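Putative cytochrome P450 154A1 (PDB 1ODO) belongs to the cytochrome P450 family of haem proteins and holds 4-phenyl-1H-imidazole bound through a nitrogen to its haem iron. Local coordinates at residues A79-V84 / D172-T177; D165-L170 / A242-T247; A15-E20 / I394-Q399. All coordinates share one frame; numbering follows the deposited sequence. Where two conformers were deposited one is given.

Contact 1: A79-V84 / D172-T177; sequences ALWVAV and DGVFDT. With PIM (4-phenyl-1H-imidazole), chain C.
Leu80 and Val174 bring the two backbones closest, their CA atoms 8.0 Å apart, where the short helix 80-83 faces the C-terminal part of helix 161-175. Side chains, mostly that of Trp81, span this gap. Its CG stands anti to its own carbonyl carbon (chi1 -74°), which carries the indole across toward the longer helix. There NE1 donates to Val174 O over 3.2 Å, in a fairly straight bond with an N-H...O angle of 157°. The oxygen lies near the indole plane, whereas NE1 approaches it tilted out of the carbonyl plane. A water reinforces the pairing: it donates to Val174 O at 2.6 Å and accepts a weak bond from NE1, so the carbonyl receives two donors and the indole N-H is shared. Tryptophan suits the position because one polar N-H helps fix the rotation of a large apolar surface.

That surface lines the distal pocket of the P450 fold, where the region before helix 92-100 and helix 161-175 both border the space above the haem. The far edge of the indole, at CH2, comes 3.6 Å from Phe175 CE2. It points into the phenyl face in a T-shaped pair with planes at 88° and centroids 5.2 Å apart. The ligand's phenyl ring lies over the rim of one indole face, with PIM C10 3.6 Å from Trp81 CZ3, while Phe175 CZ reaches PIM C7 at 3.7 Å. The two aromatic residues thus form a corner around that ring. Farther from the ligand, the branched tips of Leu80 and Val174 meet through CD2 and CG2, and Val174 CG1 packs beside the indole. Thr188 and Tyr192 of helix 181-204 also touch Leu80, and Leu191 touches Val174.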
loop_
_atom_site.group_PDB
_atom_site.type_symbol
_atom_site.label_atom_id
_atom_site.label_comp_id
_atom_site.label_asym_id
_atom_site.label_seq_id
_atom_site.Cartn_x
_atom_site.Cartn_y
_atom_site.Cartn_z
ATOM N N ALA A 79 -1.567 -10.692 -13.038
ATOM C CA ALA A 79 -2.046 -9.952 -14.201
ATOM C C ALA A 79 -2.868 -8.700 -13.899
ATOM O O ALA A 79 -2.717 -7.681 -14.573
ATOM C CB ALA A 79 -2.846 -10.886 -15.112
ATOM N N LEU A 80 -3.735 -8.769 -12.894
ATOM C CA LEU A 80 -4.568 -7.620 -12.544
ATOM C C LEU A 80 -3.771 -6.351 -12.240
ATOM O O LEU A 80 -4.235 -5.240 -12.499
ATOM C CB LEU A 80 -5.460 -7.954 -11.346
ATOM C CG LEU A 80 -6.471 -6.867 -10.961
ATOM C CD1 LEU A 80 -7.471 -6.672 -12.099
ATOM C CD2 LEU A 80 -7.196 -7.259 -9.680
ATOM N N TRP A 81 -2.571 -6.515 -11.697
ATOM C CA TRP A 81 -1.738 -5.363 -11.371
ATOM C C TRP A 81 -1.284 -4.572 -12.591
ATOM O O TRP A 81 -0.969 -3.384 -12.481
ATOM C CB TRP A 81 -0.500 -5.802 -10.578
ATOM C CG TRP A 81 -0.797 -6.170 -9.161
ATOM C CD1 TRP A 81 -1.326 -7.343 -8.707
ATOM C CD2 TRP A 81 -0.626 -5.333 -8.010
ATOM N NE1 TRP A 81 -1.497 -7.290 -7.343
ATOM C CE2 TRP A 81 -1.077 -6.067 -6.890
ATOM C CE3 TRP A 81 -0.138 -4.033 -7.818
ATOM C CZ2 TRP A 81 -1.054 -5.543 -5.593
ATOM C CZ3 TRP A 81 -0.116 -3.512 -6.530
ATOM C CH2 TRP A 81 -0.574 -4.268 -5.433
ATOM N N VAL A 82 -1.256 -5.223 -13.751
ATOM C CA VAL A 82 -0.826 -4.553 -14.974
ATOM C C VAL A 82 -1.878 -4.535 -16.078
ATOM O O VAL A 82 -1.683 -3.884 -17.103
ATOM C CB VAL A 82 0.454 -5.223 -15.544
ATOM C CG1 VAL A 82 1.547 -5.252 -14.480
ATOM C CG2 VAL A 82 0.140 -6.638 -16.024
ATOM N N ALA A 83 -2.991 -5.230 -15.867
ATOM C CA ALA A 83 -4.048 -5.282 -16.871
ATOM C C ALA A 83 -5.169 -4.258 -16.712
ATOM O O ALA A 83 -5.917 -4.011 -17.662
ATOM C CB ALA A 83 -4.638 -6.697 -16.929
ATOM N N VAL A 84 -5.296 -3.666 -15.527
ATOM C CA VAL A 84 -6.344 -2.674 -15.306
ATOM C C VAL A 84 -6.090 -1.460 -16.188
ATOM O O VAL A 84 -4.980 -1.253 -16.671
ATOM C CB VAL A 84 -6.398 -2.186 -13.832
ATOM C CG1 VAL A 84 -6.920 -3.296 -12.921
ATOM C CG2 VAL A 84 -5.017 -1.728 -13.382
ATOM N N ASP A 172 -8.235 -8.631 -0.167
ATOM C CA ASP A 172 -7.177 -9.423 0.456
ATOM C C ASP A 172 -6.588 -10.313 -0.641
ATOM O O ASP A 172 -5.369 -10.487 -0.745
ATOM C CB ASP A 172 -7.753 -10.305 1.568
ATOM C CG ASP A 172 -6.716 -11.239 2.170
ATOM O OD1 ASP A 172 -5.824 -10.753 2.901
ATOM O OD2 ASP A 172 -6.787 -12.461 1.908
ATOM N N GLY A 173 -7.471 -10.874 -1.461
ATOM C CA GLY A 173 -7.028 -11.739 -2.542
ATOM C C GLY A 173 -6.110 -11.040 -3.530
ATOM O O GLY A 173 -5.201 -11.658 -4.082
ATOM N N VAL A 174 -6.347 -9.753 -3.766
ATOM C CA VAL A 174 -5.522 -8.991 -4.700
ATOM C C VAL A 174 -4.056 -8.980 -4.265
ATOM O O VAL A 174 -3.153 -8.968 -5.106
ATOM C CB VAL A 174 -6.034 -7.538 -4.840
ATOM C CG1 VAL A 174 -5.057 -6.711 -5.674
ATOM C CG2 VAL A 174 -7.410 -7.540 -5.503
ATOM N N PHE A 175 -3.823 -8.995 -2.955
ATOM C CA PHE A 175 -2.460 -8.991 -2.430
ATOM C C PHE A 175 -1.933 -10.379 -2.070
ATOM O O PHE A 175 -0.780 -10.523 -1.665
ATOM C CB PHE A 175 -2.357 -8.075 -1.207
ATOM C CG PHE A 175 -2.454 -6.613 -1.540
ATOM C CD1 PHE A 175 -3.687 -6.025 -1.799
ATOM C CD2 PHE A 175 -1.308 -5.829 -1.621
ATOM C CE1 PHE A 175 -3.778 -4.673 -2.134
ATOM C CE2 PHE A 175 -1.387 -4.479 -1.955
ATOM C CZ PHE A 175 -2.627 -3.900 -2.213
ATOM N N ASP A 176 -2.774 -11.399 -2.217
ATOM C CA ASP A 176 -2.368 -12.767 -1.901
ATOM C C ASP A 176 -1.539 -13.337 -3.050
ATOM O O ASP A 176 -2.087 -13.889 -4.005
ATOM C CB ASP A 176 -3.600 -13.644 -1.685
ATOM C CG ASP A 176 -3.246 -15.012 -1.146
ATOM O OD1 ASP A 176 -2.079 -15.430 -1.307
ATOM O OD2 ASP A 176 -4.137 -15.666 -0.570
ATOM N N THR A 177 -0.220 -13.221 -2.953
ATOM C CA THR A 177 0.655 -13.725 -4.001
ATOM C C THR A 177 0.902 -15.233 -3.978
ATOM O O THR A 177 1.765 -15.730 -4.704
ATOM C CB THR A 177 2.009 -12.975 -3.988
ATOM O OG1 THR A 177 2.564 -13.006 -2.672
ATOM C CG2 THR A 177 1.811 -11.516 -4.409
HETATM N N1 PIM C . -2.783 0.210 -2.572
HETATM C C2 PIM C . -2.351 1.344 -1.903
HETATM N N3 PIM C . -2.057 2.203 -2.743
HETATM C C4 PIM C . -2.255 1.743 -3.966
HETATM C C5 PIM C . -2.713 0.490 -3.885
HETATM C C6 PIM C . -3.102 -0.487 -4.961
HETATM C C7 PIM C . -4.095 -1.475 -4.657
HETATM C C8 PIM C . -4.474 -2.417 -5.687
HETATM C C9 PIM C . -3.851 -2.327 -6.956
HETATM C C10 PIM C . -2.869 -1.342 -7.248
HETATM C C11 PIM C . -2.517 -0.429 -6.210
HETATM O O HOH W 1 -2.720 -10.349 -7.276
#

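Contact 2: D165-L170 / A242-T247; sequences DGFRAL and AGYETT. With HEM (protoporphyrin IX containing Fe), chain B; PIM (4-phenyl-1H-imidazole), chain C.
Arg168 and Tyr244 mark the closest backbone approach, CA to CA 6.9 Å, between an irregular part of helix 161-175 and the C-terminal end of helix 229-244. Tyr244 fills the gap with its ring. Phe167 CB sits over one face of it, 3.7 Å from Tyr244 CE2, in a CH-pi contact near the rim. The phenyl beyond turns its edge toward the same ring in an offset edge-to-face pair, planes at 62°. Arg168 comes from another direction: its CG lies in the tyrosine plane at the edge, 3.8 Å from CE2. Past CG the arginine bends at chi3 (62°) and turns back to the Asp165 side chain one turn earlier, where NH1 forms a salt bridge with OD1 at 3.2 Å. Its aliphatic part therefore packs while its charge stays at the surface. Tyrosine suits this place because its hydroxyl, carried past the apolar packing, hydrogen-bonds Arg164 O. On the haem side, Ala242 CB lies 3.5 Å from HEM C1B, its small size allowing so close an approach. Helical geometry is lost at Glu245 and resumes at Thr247, an outright interruption where the long distal helix of P450s is typically kinked, at its Ala-Gly-x-Glu-Thr signature, Ala242 to Thr246.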
loop_
_atom_site.group_PDB
_atom_site.type_symbol
_atom_site.label_atom_id
_atom_site.label_comp_id
_atom_site.label_asym_id
_atom_site.label_seq_id
_atom_site.Cartn_x
_atom_site.Cartn_y
_atom_site.Cartn_z
ATOM N N ASP A 165 -18.641 -4.933 3.700
ATOM C CA ASP A 165 -18.006 -6.202 4.045
ATOM C C ASP A 165 -17.625 -7.030 2.822
ATOM O O ASP A 165 -16.603 -7.716 2.822
ATOM C CB ASP A 165 -18.917 -7.034 4.955
ATOM C CG ASP A 165 -19.028 -6.461 6.355
ATOM O OD1 ASP A 165 -17.978 -6.127 6.948
ATOM O OD2 ASP A 165 -20.164 -6.351 6.868
ATOM N N GLY A 166 -18.450 -6.955 1.784
ATOM C CA GLY A 166 -18.200 -7.702 0.564
ATOM C C GLY A 166 -16.853 -7.538 -0.120
ATOM O O GLY A 166 -16.403 -8.447 -0.814
ATOM N N PHE A 167 -16.200 -6.395 0.067
ATOM C CA PHE A 167 -14.903 -6.167 -0.563
ATOM C C PHE A 167 -13.715 -6.727 0.215
ATOM O O PHE A 167 -12.674 -7.013 -0.365
ATOM C CB PHE A 167 -14.672 -4.665 -0.780
ATOM C CG PHE A 167 -15.608 -4.038 -1.775
ATOM C CD1 PHE A 167 -16.731 -3.339 -1.350
ATOM C CD2 PHE A 167 -15.375 -4.171 -3.140
ATOM C CE1 PHE A 167 -17.616 -2.778 -2.274
ATOM C CE2 PHE A 167 -16.255 -3.615 -4.075
ATOM C CZ PHE A 167 -17.377 -2.918 -3.639
ATOM N N ARG A 168 -13.878 -6.885 1.523
ATOM C CA ARG A 168 -12.814 -7.394 2.384
ATOM C C ARG A 168 -11.992 -8.599 1.924
ATOM O O ARG A 168 -10.777 -8.487 1.732
ATOM C CB ARG A 168 -13.379 -7.656 3.781
ATOM C CG ARG A 168 -13.891 -6.391 4.453
ATOM C CD ARG A 168 -14.622 -6.698 5.740
ATOM N NE ARG A 168 -13.760 -7.334 6.729
ATOM C CZ ARG A 168 -14.194 -7.793 7.899
ATOM N NH1 ARG A 168 -15.480 -7.689 8.215
ATOM N NH2 ARG A 168 -13.347 -8.347 8.758
ATOM N N ALA A 169 -12.635 -9.749 1.758
ATOM C CA ALA A 169 -11.917 -10.948 1.327
ATOM C C ALA A 169 -11.346 -10.831 -0.082
ATOM O O ALA A 169 -10.308 -11.419 -0.395
ATOM C CB ALA A 169 -12.839 -12.166 1.411
ATOM N N LEU A 170 -12.028 -10.068 -0.928
ATOM C CA LEU A 170 -11.593 -9.881 -2.306
ATOM C C LEU A 170 -10.365 -8.986 -2.434
ATOM O O LEU A 170 -9.470 -9.260 -3.237
ATOM C CB LEU A 170 -12.757 -9.328 -3.130
ATOM C CG LEU A 170 -13.996 -10.232 -3.086
ATOM C CD1 LEU A 170 -15.109 -9.634 -3.930
ATOM C CD2 LEU A 170 -13.632 -11.623 -3.598
ATOM N N ALA A 242 -7.096 0.196 -2.492
ATOM C CA ALA A 242 -6.122 1.006 -1.770
ATOM C C ALA A 242 -6.623 1.386 -0.380
ATOM O O ALA A 242 -5.844 1.474 0.566
ATOM C CB ALA A 242 -5.803 2.258 -2.569
ATOM N N GLY A 243 -7.927 1.608 -0.255
ATOM C CA GLY A 243 -8.478 1.974 1.036
ATOM C C GLY A 243 -8.721 0.806 1.977
ATOM O O GLY A 243 -8.718 0.978 3.195
ATOM N N TYR A 244 -8.922 -0.385 1.422
ATOM C CA TYR A 244 -9.172 -1.576 2.235
ATOM C C TYR A 244 -7.966 -2.379 2.715
ATOM O O TYR A 244 -8.070 -3.143 3.678
ATOM C CB TYR A 244 -10.073 -2.547 1.475
ATOM C CG TYR A 244 -11.556 -2.334 1.650
ATOM C CD1 TYR A 244 -12.188 -1.196 1.149
ATOM C CD2 TYR A 244 -12.335 -3.296 2.285
ATOM C CE1 TYR A 244 -13.562 -1.027 1.275
ATOM C CE2 TYR A 244 -13.703 -3.137 2.419
ATOM C CZ TYR A 244 -14.312 -2.006 1.912
ATOM O OH TYR A 244 -15.673 -1.865 2.036
ATOM N N GLU A 245 -6.839 -2.153 2.049
ATOM C CA GLU A 245 -5.584 -2.812 2.360
ATOM C C GLU A 245 -4.512 -1.733 2.450
ATOM O O GLU A 245 -4.800 -0.549 2.296
ATOM C CB GLU A 245 -5.220 -3.810 1.259
ATOM C CG GLU A 245 -5.659 -5.229 1.550
ATOM C CD GLU A 245 -4.997 -5.781 2.792
ATOM O OE1 GLU A 245 -3.752 -5.862 2.815
ATOM O OE2 GLU A 245 -5.717 -6.127 3.750
ATOM N N THR A 246 -3.282 -2.154 2.712
ATOM C CA THR A 246 -2.148 -1.244 2.819
ATOM C C THR A 246 -2.121 -0.351 4.062
ATOM O O THR A 246 -1.225 -0.506 4.892
ATOM C CB THR A 246 -2.028 -0.377 1.556
ATOM O OG1 THR A 246 -2.580 -1.088 0.441
ATOM C CG2 THR A 246 -0.568 -0.102 1.256
ATOM N N THR A 247 -3.051 0.595 4.212
ATOM C CA THR A 247 -2.980 1.417 5.424
ATOM C C THR A 247 -3.015 0.538 6.677
ATOM O O THR A 247 -2.380 0.853 7.687
ATOM C CB THR A 247 -4.113 2.470 5.494
ATOM O OG1 THR A 247 -4.023 3.346 4.362
ATOM C CG2 THR A 247 -3.976 3.308 6.760
HETATM C CHA HEM B . -0.124 4.382 -5.621
HETATM C CHB HEM B . -4.269 5.557 -3.472
HETATM C CHC HEM B . -2.438 4.239 0.797
HETATM C CHD HEM B . 1.682 3.050 -1.367
HETATM C C1A HEM B . -1.406 4.836 -5.432
HETATM C C2A HEM B . -2.307 5.332 -6.468
HETATM C C3A HEM B . -3.463 5.654 -5.871
HETATM C C4A HEM B . -3.324 5.379 -4.448
HETATM C CMA HEM B . -4.739 6.212 -6.527
HETATM C CAA HEM B . -1.940 5.438 -7.964
HETATM C CBA HEM B . -1.183 6.748 -8.249
HETATM C CGA HEM B . -0.754 6.958 -9.700
HETATM O O1A HEM B . -0.400 5.903 -10.335
HETATM O O2A HEM B . -0.766 8.101 -10.153
HETATM C C1B HEM B . -4.144 5.298 -2.132
HETATM C C2B HEM B . -5.199 5.504 -1.156
HETATM C C3B HEM B . -4.688 5.134 0.054
HETATM C C4B HEM B . -3.327 4.700 -0.165
HETATM C CMB HEM B . -6.608 6.039 -1.483
HETATM C CAB HEM B . -5.369 5.143 1.436
HETATM C CBB HEM B . -5.735 6.544 1.956
HETATM C C1C HEM B . -1.139 3.805 0.573
HETATM C C2C HEM B . -0.241 3.313 1.630
HETATM C C3C HEM B . 0.918 2.973 1.022
HETATM C C4C HEM B . 0.748 3.254 -0.389
HETATM C CMC HEM B . -0.648 3.229 3.134
HETATM C CAC HEM B . 2.233 2.382 1.596
HETATM C CBC HEM B . 2.800 3.046 2.856
HETATM C C1D HEM B . 1.566 3.296 -2.707
HETATM C C2D HEM B . 2.582 3.044 -3.702
HETATM C C3D HEM B . 2.074 3.409 -4.903
HETATM C C4D HEM B . 0.740 3.905 -4.655
HETATM C CMD HEM B . 3.972 2.448 -3.400
HETATM C CAD HEM B . 2.783 3.283 -6.261
HETATM C CBD HEM B . 3.962 4.218 -6.546
HETATM C CGD HEM B . 4.504 3.835 -7.907
HETATM O O1D HEM B . 5.604 3.272 -7.972
HETATM O O2D HEM B . 3.766 4.079 -8.889
HETATM N NA HEM B . -2.049 4.885 -4.218
HETATM N NB HEM B . -3.009 4.797 -1.503
HETATM N NC HEM B . -0.509 3.764 -0.646
HETATM N ND HEM B . 0.425 3.824 -3.306
HETATM FE FE HEM B . -1.267 4.326 -2.423
HETATM N N1 PIM C . -2.783 0.210 -2.572
HETATM C C2 PIM C . -2.351 1.344 -1.903
HETATM N N3 PIM C . -2.057 2.203 -2.743
HETATM C C4 PIM C . -2.255 1.743 -3.966
HETATM C C5 PIM C . -2.713 0.490 -3.885
HETATM C C6 PIM C . -3.102 -0.487 -4.961
HETATM C C7 PIM C . -4.095 -1.475 -4.657
HETATM C C8 PIM C . -4.474 -2.417 -5.687
HETATM C C9 PIM C . -3.851 -2.327 -6.956
HETATM C C10 PIM C . -2.869 -1.342 -7.248
HETATM C C11 PIM C . -2.517 -0.429 -6.210
#

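Contact 3: A15-E20 / I394-Q399; sequences ADHHTE and ISNGHQ
His17, in the first turn of helix 17-25, points its side chain at Asn396 in the loop before strand 402-404. From CB the chain turns to set CG between the backbone N and the carbonyl carbon (chi1 73°), a crowded position that directs the ring toward the loop. Beyond CG the ring presents a face to Asn396 OD1, which lies above its outer rim: CD2 is 3.8 Å from that oxygen, CE1 3.6 Å. At the tip, NE2 is only 3.3 Å from OD1, yet the angle rules out a hydrogen bond, because the oxygen stands over the face. The ring of His18 covers the opposite face. NE2 bonds instead to Glu286 OE1, an oxygen that also accepts from Asn396 ND2, while ND2 has a further acceptor in Pro287 O. Asparagine suits the loop by offering two N-H groups to these acceptors. Behind His17, Asp16 caps the helix, OD1 accepting from Thr19 N at 3.2 Å. The chemistry thus implies an indirect polar joint: one carboxylate oxygen ties both side chains, and its negative charge may favour the doubly protonated, cationic form of His17.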
loop_
_atom_site.group_PDB
_atom_site.type_symbol
_atom_site.label_atom_id
_atom_site.label_comp_id
_atom_site.label_asym_id
_atom_site.label_seq_id
_atom_site.Cartn_x
_atom_site.Cartn_y
_atom_site.Cartn_z
ATOM N N ALA A 15 7.783 -14.967 3.500
ATOM C CA ALA A 15 8.198 -15.516 4.787
ATOM C C ALA A 15 9.334 -14.829 5.543
ATOM O O ALA A 15 9.388 -14.909 6.773
ATOM C CB ALA A 15 8.524 -17.005 4.622
ATOM N N ASP A 16 10.240 -14.164 4.837
ATOM C CA ASP A 16 11.350 -13.497 5.510
ATOM C C ASP A 16 11.848 -12.324 4.672
ATOM O O ASP A 16 12.900 -12.409 4.030
ATOM C CB ASP A 16 12.482 -14.505 5.729
ATOM C CG ASP A 16 13.630 -13.934 6.536
ATOM O OD1 ASP A 16 13.547 -12.764 6.968
ATOM O OD2 ASP A 16 14.621 -14.663 6.743
ATOM N N HIS A 17 11.096 -11.227 4.694
ATOM C CA HIS A 17 11.464 -10.051 3.923
ATOM C C HIS A 17 12.760 -9.369 4.348
ATOM O O HIS A 17 13.415 -8.734 3.524
ATOM C CB HIS A 17 10.301 -9.044 3.889
ATOM C CG HIS A 17 10.059 -8.324 5.180
ATOM N ND1 HIS A 17 9.716 -8.975 6.347
ATOM C CD2 HIS A 17 10.069 -7.002 5.475
ATOM C CE1 HIS A 17 9.524 -8.084 7.305
ATOM N NE2 HIS A 17 9.731 -6.879 6.802
ATOM N N HIS A 18 13.142 -9.496 5.619
ATOM C CA HIS A 18 14.381 -8.866 6.079
ATOM C C HIS A 18 15.574 -9.516 5.389
ATOM O O HIS A 18 16.504 -8.832 4.960
ATOM C CB HIS A 18 14.552 -8.998 7.592
ATOM C CG HIS A 18 13.567 -8.200 8.384
ATOM N ND1 HIS A 18 13.158 -6.940 8.004
ATOM C CD2 HIS A 18 12.938 -8.463 9.554
ATOM C CE1 HIS A 18 12.320 -6.461 8.905
ATOM N NE2 HIS A 18 12.170 -7.366 9.856
ATOM N N THR A 19 15.564 -10.840 5.301
ATOM C CA THR A 19 16.666 -11.531 4.647
ATOM C C THR A 19 16.590 -11.195 3.165
ATOM O O THR A 19 17.610 -11.004 2.505
ATOM C CB THR A 19 16.575 -13.054 4.827
ATOM O OG1 THR A 19 16.758 -13.376 6.209
ATOM C CG2 THR A 19 17.657 -13.755 4.000
ATOM N N GLU A 20 15.368 -11.112 2.646
ATOM C CA GLU A 20 15.177 -10.793 1.237
ATOM C C GLU A 20 15.821 -9.443 0.903
ATOM O O GLU A 20 16.430 -9.291 -0.156
ATOM C CB GLU A 20 13.685 -10.753 0.897
ATOM C CG GLU A 20 13.399 -10.342 -0.544
ATOM C CD GLU A 20 11.920 -10.331 -0.862
ATOM O OE1 GLU A 20 11.394 -11.372 -1.319
ATOM O OE2 GLU A 20 11.282 -9.281 -0.642
ATOM N N ILE A 394 4.100 -8.714 -1.637
ATOM C CA ILE A 394 3.811 -7.285 -1.720
ATOM C C ILE A 394 3.477 -6.657 -0.363
ATOM O O ILE A 394 4.167 -5.741 0.086
ATOM C CB ILE A 394 2.645 -7.027 -2.707
ATOM C CG1 ILE A 394 3.015 -7.575 -4.092
ATOM C CG2 ILE A 394 2.347 -5.532 -2.791
ATOM C CD1 ILE A 394 1.914 -7.455 -5.122
ATOM N N SER A 395 2.424 -7.148 0.287
ATOM C CA SER A 395 2.021 -6.614 1.591
ATOM C C SER A 395 2.984 -6.975 2.715
ATOM O O SER A 395 3.456 -8.108 2.798
ATOM C CB SER A 395 0.619 -7.109 1.957
ATOM O OG SER A 395 -0.344 -6.588 1.062
ATOM N N ASN A 396 3.256 -6.003 3.586
ATOM C CA ASN A 396 4.161 -6.192 4.714
ATOM C C ASN A 396 3.439 -5.932 6.042
ATOM O O ASN A 396 3.316 -4.792 6.488
ATOM C CB ASN A 396 5.367 -5.254 4.567
ATOM C CG ASN A 396 6.335 -5.341 5.740
ATOM O OD1 ASN A 396 6.471 -6.386 6.376
ATOM N ND2 ASN A 396 7.034 -4.239 6.012
ATOM N N GLY A 397 2.953 -7.001 6.662
ATOM C CA GLY A 397 2.255 -6.864 7.929
ATOM C C GLY A 397 2.230 -8.184 8.676
ATOM O O GLY A 397 2.741 -9.187 8.181
ATOM N N HIS A 398 1.652 -8.180 9.875
ATOM C CA HIS A 398 1.565 -9.391 10.682
ATOM C C HIS A 398 0.180 -9.991 10.479
ATOM O O HIS A 398 -0.788 -9.265 10.280
ATOM C CB HIS A 398 1.765 -9.074 12.173
ATOM C CG HIS A 398 3.100 -8.479 12.498
ATOM N ND1 HIS A 398 3.337 -7.120 12.481
ATOM C CD2 HIS A 398 4.277 -9.061 12.835
ATOM C CE1 HIS A 398 4.600 -6.892 12.794
ATOM N NE2 HIS A 398 5.191 -8.053 13.013
ATOM N N GLN A 399 0.081 -11.314 10.522
ATOM C CA GLN A 399 -1.212 -11.965 10.340
ATOM C C GLN A 399 -2.159 -11.579 11.470
ATOM O O GLN A 399 -3.375 -11.518 11.288
ATOM C CB GLN A 399 -1.031 -13.482 10.298
ATOM C CG GLN A 399 -0.391 -13.979 9.011
ATOM C CD GLN A 399 -0.233 -15.487 8.980
ATOM O OE1 GLN A 399 -1.108 -16.223 9.432
ATOM N NE2 GLN A 399 0.881 -15.954 8.432
#

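How the contacts relate
Contacts 1 and 2 are buried and share helix 161-175, each using a different part of it; contact 3 is only partly buried and holds neither that helix nor the ligand. Phe175 joins the first two, packing on Glu245 and Thr246 of 242-247, and it also touches Ile394 and Ser395 of 394-399. Contact 1 and the 242-247 segment of contact 2 both meet 4-phenyl-1H-imidazole. Chemistry follows place: aromatic packing dominates both buried contacts, beside the ligand in contact 1 and away from it in contact 2, whereas contact 3 relies on polar groups meeting at a glutamate. In sequence, contact 3 links the chain's two ends around the other pair, whose segments alternate.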